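Local atomic coordinates of uncharacterized conserved (Bdellovibrio bacteriovorus, PDB entry 7O21), a protein that probably trims or edits peptidoglycan as an LD-carboxypeptidase of the YkuD family, and contributes to cell shape in a predatory bacterium. Residues K87-R98 with I166-D177. Numbering follows the deposited sequence. Where two conformers were deposited one is given.
With EDO (1,2-ethanediol), chain K.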
ATOM      1  N   LYS A  87      16.943   9.404  17.750  1.00 47.83           N
ATOM      2  CA  LYS A  87      15.507   9.265  17.926  1.00 45.53           C
ATOM      3  C   LYS A  87      14.923   8.359  16.848  1.00 36.23           C
ATOM      4  O   LYS A  87      15.553   8.073  15.828  1.00 38.06           O
ATOM      5  CB  LYS A  87      14.828  10.639  17.924  1.00 37.20           C
ATOM      6  CG  LYS A  87      15.388  11.590  18.977  1.00 41.31           C
ATOM      7  CD  LYS A  87      14.632  12.910  19.021  1.00 43.46           C
ATOM      8  CE  LYS A  87      13.244  12.719  19.608  1.00 49.71           C
ATOM      9  NZ  LYS A  87      12.544  14.010  19.844  1.00 49.90           N
ATOM     10  N   THR A  88      13.700   7.905  17.091  1.00 26.68           N
ATOM     11  CA  THR A  88      13.000   6.953  16.244  1.00 24.68           C
ATOM     12  C   THR A  88      11.649   7.531  15.858  1.00 22.22           C
ATOM     13  O   THR A  88      11.118   8.406  16.552  1.00 25.20           O
ATOM     14  CB  THR A  88      12.787   5.638  17.010  1.00 24.79           C
ATOM     15  OG1 THR A  88      12.295   5.934  18.323  1.00 34.63           O
ATOM     16  CG2 THR A  88      14.104   4.876  17.143  1.00 29.33           C
ATOM     17  N   PRO A  89      11.057   7.060  14.762  1.00 22.89           N
ATOM     18  CA  PRO A  89       9.785   7.638  14.321  1.00 25.19           C
ATOM     19  C   PRO A  89       8.676   7.492  15.352  1.00 21.31           C
ATOM     20  O   PRO A  89       8.601   6.511  16.093  1.00 20.98           O
ATOM     21  CB  PRO A  89       9.460   6.855  13.044  1.00 30.38           C
ATOM     22  CG  PRO A  89      10.786   6.389  12.543  1.00 30.59           C
ATOM     23  CD  PRO A  89      11.592   6.098  13.784  1.00 22.33           C
ATOM     24  N   GLU A  90       7.813   8.496  15.394  1.00 20.84           N
ATOM     25  CA  GLU A  90       6.585   8.442  16.162  1.00 20.45           C
ATOM     26  C   GLU A  90       5.441   8.819  15.234  1.00 18.88           C
ATOM     27  O   GLU A  90       5.626   9.581  14.274  1.00 20.85           O
ATOM     28  CB  GLU A  90       6.630   9.343  17.412  1.00 29.07           C
ATOM     29  CG  GLU A  90       6.694  10.829  17.132  1.00 29.80           C
ATOM     30  CD  GLU A  90       6.723  11.675  18.405  1.00 27.25           C
ATOM     31  OE1 GLU A  90       6.132  11.261  19.423  1.00 21.88           O
ATOM     32  OE2 GLU A  90       7.327  12.767  18.384  1.00 29.33           O
ATOM     33  N   GLY A  91       4.265   8.273  15.495  1.00 17.07           N
ATOM     34  CA  GLY A  91       3.140   8.590  14.641  1.00 17.58           C
ATOM     35  C   GLY A  91       1.941   7.698  14.886  1.00 16.94           C
ATOM     36  O   GLY A  91       1.866   6.960  15.880  1.00 16.39           O
ATOM     37  N   ILE A  92       1.009   7.792  13.944  1.00 17.54           N
ATOM     38  CA  ILE A  92      -0.322   7.226  14.054  1.00 16.04           C
ATOM     39  C   ILE A  92      -0.430   6.198  12.940  1.00 15.96           C
ATOM     40  O   ILE A  92      -0.584   6.572  11.768  1.00 17.68           O
ATOM     41  CB  ILE A  92      -1.396   8.317  13.893  1.00 14.27           C
ATOM     42  CG1 ILE A  92      -1.203   9.454  14.909  1.00 15.18           C
ATOM     43  CG2 ILE A  92      -2.789   7.726  14.028  1.00 17.21           C
ATOM     44  CD1 ILE A  92      -1.969  10.740  14.537  1.00 15.28           C
ATOM     45  N   TYR A  93      -0.353   4.913  13.296  1.00 15.31           N
ATOM     46  CA  TYR A  93      -0.228   3.844  12.312  1.00 14.81           C
ATOM     47  C   TYR A  93      -1.334   2.811  12.479  1.00 14.59           C
ATOM     48  O   TYR A  93      -2.148   2.866  13.396  1.00 14.53           O
ATOM     49  CB  TYR A  93       1.152   3.170  12.426  1.00 15.73           C
ATOM     50  CG  TYR A  93       2.230   4.192  12.204  1.00 16.66           C
ATOM     51  CD1 TYR A  93       2.457   4.710  10.934  1.00 17.32           C
ATOM     52  CD2 TYR A  93       2.945   4.715  13.268  1.00 18.36           C
ATOM     53  CE1 TYR A  93       3.394   5.688  10.730  1.00 16.52           C
ATOM     54  CE2 TYR A  93       3.897   5.698  13.067  1.00 16.45           C
ATOM     55  CZ  TYR A  93       4.111   6.178  11.795  1.00 17.62           C
ATOM     56  OH  TYR A  93       5.043   7.173  11.586  1.00 18.83           O
ATOM     57  N   PHE A  94      -1.400   1.884  11.531  0.66 15.78           N
ATOM     58  CA  PHE A  94      -2.370   0.759  11.518  0.66 20.76           C
ATOM     59  C   PHE A  94      -1.559  -0.522  11.273  0.66 16.89           C
ATOM     60  O   PHE A  94      -0.591  -0.479  10.540  0.66 19.16           O
ATOM     61  CB  PHE A  94      -3.438   0.960  10.425  0.66 20.58           C
ATOM     62  CG  PHE A  94      -4.438   2.074  10.670  0.66 17.44           C
ATOM     63  CD1 PHE A  94      -4.119   3.402  10.428  0.66 20.44           C
ATOM     64  CD2 PHE A  94      -5.704   1.805  11.172  0.66 19.48           C
ATOM     65  CE1 PHE A  94      -5.031   4.413  10.700  0.66 17.90           C
ATOM     66  CE2 PHE A  94      -6.610   2.816  11.437  0.66 18.94           C
ATOM     67  CZ  PHE A  94      -6.270   4.118  11.186  0.66 15.07           C
ATOM     68  N   LEU A  95      -1.914  -1.610  11.934  1.00 16.24           N
ATOM     69  CA  LEU A  95      -1.248  -2.891  11.731  1.00 15.26           C
ATOM     70  C   LEU A  95      -1.810  -3.587  10.497  1.00 16.01           C
ATOM     71  O   LEU A  95      -3.030  -3.642  10.309  1.00 18.31           O
ATOM     72  CB  LEU A  95      -1.432  -3.761  12.969  1.00 18.00           C
ATOM     73  CG  LEU A  95      -0.803  -3.095  14.204  1.00 17.78           C
ATOM     74  CD1 LEU A  95      -1.422  -3.621  15.483  1.00 22.43           C
ATOM     75  CD2 LEU A  95       0.712  -3.276  14.189  1.00 18.06           C
ATOM     76  N   GLN A  96      -0.914  -4.114   9.673  0.68 14.83           N
ATOM     77  CA  GLN A  96      -1.318  -4.639   8.348  0.68 16.24           C
ATOM     78  C   GLN A  96      -1.246  -6.160   8.205  0.68 15.86           C
ATOM     79  O   GLN A  96      -2.195  -6.702   7.709  0.68 15.49           O
ATOM     80  CB  GLN A  96      -0.442  -3.977   7.286  0.68 16.32           C
ATOM     81  CG  GLN A  96      -0.583  -2.467   7.205  0.68 17.59           C
ATOM     82  CD  GLN A  96       0.028  -1.892   5.952  0.68 27.29           C
ATOM     83  OE1 GLN A  96       1.208  -2.047   5.686  0.68 33.87           O
ATOM     84  NE2 GLN A  96      -0.789  -1.246   5.140  0.68 34.22           N
ATOM     85  N   GLU A  97      -0.088  -6.769   8.429  1.00 15.42           N
ATOM     86  CA  GLU A  97       0.078  -8.196   8.200  1.00 18.33           C
ATOM     87  C   GLU A  97       0.681  -8.857   9.426  1.00 17.98           C
ATOM     88  O   GLU A  97       1.413  -8.232  10.195  1.00 16.48           O
ATOM     89  CB  GLU A  97       1.045  -8.459   7.035  1.00 19.78           C
ATOM     90  CG  GLU A  97       0.601  -7.918   5.686  1.00 26.88           C
ATOM     91  CD  GLU A  97       1.664  -8.110   4.612  1.00 31.17           C
ATOM     92  OE1 GLU A  97       2.385  -9.127   4.652  1.00 43.91           O
ATOM     93  OE2 GLU A  97       1.790  -7.225   3.742  1.00 43.50           O
ATOM     94  N   ARG A  98       0.379 -10.139   9.586  1.00 17.60           N
ATOM     95  CA  ARG A  98       0.920 -10.963  10.655  1.00 18.54           C
ATOM     96  C   ARG A  98       1.924 -11.940  10.054  1.00 18.09           C
ATOM     97  O   ARG A  98       1.635 -12.605   9.051  1.00 19.31           O
ATOM     98  CB  ARG A  98      -0.221 -11.709  11.346  1.00 20.44           C
ATOM     99  CG  ARG A  98       0.184 -12.686  12.442  1.00 22.91           C
ATOM    100  CD  ARG A  98      -1.058 -13.396  12.980  1.00 29.87           C
ATOM    101  NE  ARG A  98      -0.719 -14.606  13.727  1.00 43.98           N
ATOM    102  CZ  ARG A  98      -1.397 -15.047  14.782  1.00 46.98           C
ATOM    103  NH1 ARG A  98      -2.457 -14.379  15.219  1.00 44.87           N
ATOM    104  NH2 ARG A  98      -1.019 -16.158  15.401  1.00 39.62           N
ATOM    105  N   ILE A 166      -5.744  -7.813  17.675  1.00 17.37           N
ATOM    106  CA  ILE A 166      -5.310  -7.154  16.451  1.00 17.38           C
ATOM    107  C   ILE A 166      -6.129  -7.665  15.276  1.00 18.22           C
ATOM    108  O   ILE A 166      -6.132  -8.865  14.975  1.00 21.75           O
ATOM    109  CB  ILE A 166      -3.804  -7.335  16.219  1.00 17.05           C
ATOM    110  CG1 ILE A 166      -3.023  -6.558  17.277  1.00 17.11           C
ATOM    111  CG2 ILE A 166      -3.422  -6.874  14.810  1.00 18.46           C
ATOM    112  CD1 ILE A 166      -1.564  -6.965  17.331  1.00 18.47           C
ATOM    113  N   LYS A 167      -6.815  -6.743  14.612  1.00 16.28           N
ATOM    114  CA  LYS A 167      -7.541  -7.019  13.382  1.00 17.10           C
ATOM    115  C   LYS A 167      -6.678  -6.484  12.248  1.00 18.20           C
ATOM    116  O   LYS A 167      -6.432  -5.274  12.156  1.00 17.52           O
ATOM    117  CB  LYS A 167      -8.897  -6.323  13.439  1.00 19.53           C
ATOM    118  CG  LYS A 167      -9.828  -6.610  12.282  1.00 24.70           C
ATOM    119  CD  LYS A 167     -11.199  -6.006  12.639  1.00 24.18           C
ATOM    120  CE  LYS A 167     -12.305  -6.476  11.751  1.00 33.77           C
ATOM    121  NZ  LYS A 167     -13.547  -5.821  12.227  1.00 22.18           N
ATOM    122  N   LEU A 168      -6.191  -7.387  11.400  1.00 19.17           N
ATOM    123  CA  LEU A 168      -5.263  -6.980  10.356  1.00 19.19           C
ATOM    124  C   LEU A 168      -5.921  -5.982   9.419  1.00 19.28           C
ATOM    125  O   LEU A 168      -7.076  -6.150   9.017  1.00 18.67           O
ATOM    126  CB  LEU A 168      -4.782  -8.201   9.577  1.00 19.58           C
ATOM    127  CG  LEU A 168      -3.945  -9.181  10.390  1.00 21.57           C
ATOM    128  CD1 LEU A 168      -3.481 -10.295   9.464  1.00 24.38           C
ATOM    129  CD2 LEU A 168      -2.765  -8.469  11.035  1.00 23.59           C
ATOM    130  N   GLY A 169      -5.184  -4.927   9.084  1.00 17.54           N
ATOM    131  CA  GLY A 169      -5.694  -3.867   8.256  1.00 19.71           C
ATOM    132  C   GLY A 169      -6.493  -2.812   8.985  1.00 18.89           C
ATOM    133  O   GLY A 169      -6.831  -1.786   8.375  1.00 20.71           O
ATOM    134  N   GLU A 170      -6.792  -3.012  10.263  1.00 16.79           N
ATOM    135  CA  GLU A 170      -7.717  -2.119  10.958  1.00 16.99           C
ATOM    136  C   GLU A 170      -7.206  -1.592  12.294  1.00 16.71           C
ATOM    137  O   GLU A 170      -7.447  -0.429  12.617  1.00 21.51           O
ATOM    138  CB  GLU A 170      -9.072  -2.810  11.165  1.00 16.79           C
ATOM    139  CG  GLU A 170      -9.720  -3.319   9.879  1.00 17.77           C
ATOM    140  CD  GLU A 170     -10.078  -2.222   8.909  1.00 26.56           C
ATOM    141  OE1 GLU A 170     -10.224  -1.055   9.331  1.00 21.07           O
ATOM    142  OE2 GLU A 170     -10.233  -2.542   7.707  1.00 31.37           O
ATOM    143  N   THR A 171      -6.527  -2.406  13.084  1.00 14.13           N
ATOM    144  CA  THR A 171      -6.186  -1.958  14.444  1.00 13.83           C
ATOM    145  C   THR A 171      -5.107  -0.876  14.425  1.00 14.45           C
ATOM    146  O   THR A 171      -3.994  -1.127  13.937  1.00 14.53           O
ATOM    147  CB  THR A 171      -5.744  -3.143  15.306  1.00 14.59           C
ATOM    148  OG1 THR A 171      -6.851  -4.040  15.454  1.00 16.21           O
ATOM    149  CG2 THR A 171      -5.295  -2.667  16.702  1.00 15.16           C
ATOM    150  N   PRO A 172      -5.359   0.302  14.992  1.00 13.13           N
ATOM    151  CA  PRO A 172      -4.300   1.316  15.094  1.00 15.51           C
ATOM    152  C   PRO A 172      -3.224   0.914  16.083  1.00 16.64           C
ATOM    153  O   PRO A 172      -3.490   0.272  17.103  1.00 16.83           O
ATOM    154  CB  PRO A 172      -5.036   2.555  15.627  1.00 17.94           C
ATOM    155  CG  PRO A 172      -6.483   2.322  15.329  1.00 16.78           C
ATOM    156  CD  PRO A 172      -6.675   0.822  15.407  1.00 13.79           C
ATOM    157  N   ILE A 173      -1.999   1.333  15.784  1.00 14.37           N
ATOM    158  CA  ILE A 173      -0.925   1.370  16.767  1.00 13.88           C
ATOM    159  C   ILE A 173      -0.396   2.795  16.799  1.00 14.61           C
ATOM    160  O   ILE A 173       0.005   3.347  15.765  1.00 15.27           O
ATOM    161  CB  ILE A 173       0.168   0.320  16.498  1.00 13.53           C
ATOM    162  CG1 ILE A 173       1.224   0.379  17.589  1.00 15.16           C
ATOM    163  CG2 ILE A 173       0.780   0.469  15.080  1.00 17.64           C
ATOM    164  CD1 ILE A 173       2.133  -0.846  17.621  1.00 17.98           C
ATOM    165  N   LEU A 174      -0.472   3.419  17.968  1.00 13.54           N
ATOM    166  CA  LEU A 174      -0.037   4.794  18.173  1.00 13.99           C
ATOM    167  C   LEU A 174       1.311   4.724  18.867  1.00 17.29           C
ATOM    168  O   LEU A 174       1.413   4.171  19.966  1.00 16.71           O
ATOM    169  CB  LEU A 174      -1.032   5.537  19.057  1.00 14.40           C
ATOM    170  CG  LEU A 174      -2.483   5.585  18.568  1.00 20.36           C
ATOM    171  CD1 LEU A 174      -3.354   6.428  19.513  1.00 18.89           C
ATOM    172  CD2 LEU A 174      -2.572   6.081  17.137  1.00 25.69           C
ATOM    173  N   ILE A 175       2.343   5.247  18.219  1.00 14.86           N
ATOM    174  CA  ILE A 175       3.716   5.108  18.687  1.00 16.53           C
ATOM    175  C   ILE A 175       4.192   6.509  19.042  1.00 16.79           C
ATOM    176  O   ILE A 175       4.523   7.304  18.161  1.00 18.01           O
ATOM    177  CB  ILE A 175       4.611   4.434  17.637  1.00 17.52           C
ATOM    178  CG1 ILE A 175       4.061   3.035  17.272  1.00 15.87           C
ATOM    179  CG2 ILE A 175       6.060   4.327  18.154  1.00 19.92           C
ATOM    180  CD1 ILE A 175       4.751   2.359  16.086  1.00 17.86           C
ATOM    181  N   PHE A 176       4.219   6.835  20.334  1.00 16.70           N
ATOM    182  CA  PHE A 176       4.443   8.205  20.782  1.00 17.18           C
ATOM    183  C   PHE A 176       5.652   8.241  21.703  1.00 19.78           C
ATOM    184  O   PHE A 176       5.776   7.395  22.595  1.00 18.87           O
ATOM    185  CB  PHE A 176       3.212   8.726  21.531  1.00 17.47           C
ATOM    186  CG  PHE A 176       1.958   8.851  20.673  1.00 19.59           C
ATOM    187  CD1 PHE A 176       2.040   8.979  19.292  1.00 20.18           C
ATOM    188  CD2 PHE A 176       0.702   8.856  21.268  1.00 21.12           C
ATOM    189  CE1 PHE A 176       0.881   9.121  18.511  1.00 19.36           C
ATOM    190  CE2 PHE A 176      -0.460   8.995  20.498  1.00 20.07           C
ATOM    191  CZ  PHE A 176      -0.366   9.120  19.116  1.00 19.62           C
ATOM    192  N   ASP A 177       6.544   9.218  21.477  1.00 20.29           N
ATOM    193  CA  ASP A 177       7.695   9.399  22.357  1.00 18.53           C
ATOM    194  C   ASP A 177       7.237   9.698  23.775  1.00 21.51           C
ATOM    195  O   ASP A 177       7.847   9.234  24.750  1.00 21.65           O
ATOM    196  CB  ASP A 177       8.578  10.552  21.858  1.00 20.31           C
ATOM    197  CG  ASP A 177       9.330  10.223  20.577  1.00 28.02           C
ATOM    198  OD1 ASP A 177       9.119   9.139  19.997  1.00 29.01           O
ATOM    199  OD2 ASP A 177      10.140  11.064  20.136  1.00 32.55           O
TER
HETATM  200  C1  EDO K 409     -13.962  -1.763   4.607  0.68 35.07           C
HETATM  201  O1  EDO K 409     -14.532  -3.022   4.981  0.68 42.11           O
HETATM  202  C2  EDO K 409     -13.044  -1.297   5.730  0.68 34.40           C
HETATM  203  O2  EDO K 409     -11.983  -2.246   5.894  0.68 39.81           O
HETATM  204  O   HOH W   1      10.479  13.432  21.010  1.00 42.22           O
HETATM  205  O   HOH W   2      10.990  10.920  17.530  1.00 33.59           O
HETATM  206  O   HOH W   3      12.451   8.415  19.711  1.00 37.70           O
HETATM  207  O   HOH W   4      -3.885 -11.262  15.171  1.00 40.85           O
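Two carboxylates lie stacked where strand 91-98 starts and strand 172-176 ends: the planes of E90 and D177 are 15° apart, with E90 OE1 3.7 Å from D177 OD1. E90 carries its CG between backbone N and carbonyl carbon (chi1 67°) and is extended beyond, which brings OE1 to the backbone N of D177 for a nearly straight 2.9 Å bond that arrives from above the carboxylate plane. Positive charge probably offsets the crowding of acids: K48 forms a salt bridge with D177 OD1, while K87 NZ makes a long salt bridge, 3.8 Å, to D177 OD2. One water joins T88 O to D177 OD2. Next to this acid pair the two strands run antiparallel; G91 exchanges two backbone hydrogen bonds with I175, and Y93 two with I173. These are neighbouring strands in the mixed sheet of the L,D-transpeptidase (YkuD) catalytic domain, with 113-116 and 42-47 flanking the pair. On one face I92 and L174 lie side by side, CG2 to CD2 at 3.5 Å, and both reach V255 of the NTF2-like domain's strand 246-257; in the conformer given, the F94 ring meets P172 CG obliquely and turns its edge to E170 O, 3.2 Å from F94 CD2. The other face carries Y93, I173 and I175; the side chain of I175 is about 8 Å from that of C151, the predicted nucleophile, and Y93 OH hydrogen-bonds to D123 OD2. Ahead of P172 the partner chain is a turn, where L95 N donates to T171 O and L95 O accepts from G169 N at 2.8 Å. L95 CD1 packs on I166 CG1, and CD2 on I173 CG2 at 3.9 Å. At the exposed end, L168 lays both methyls against R98 CB.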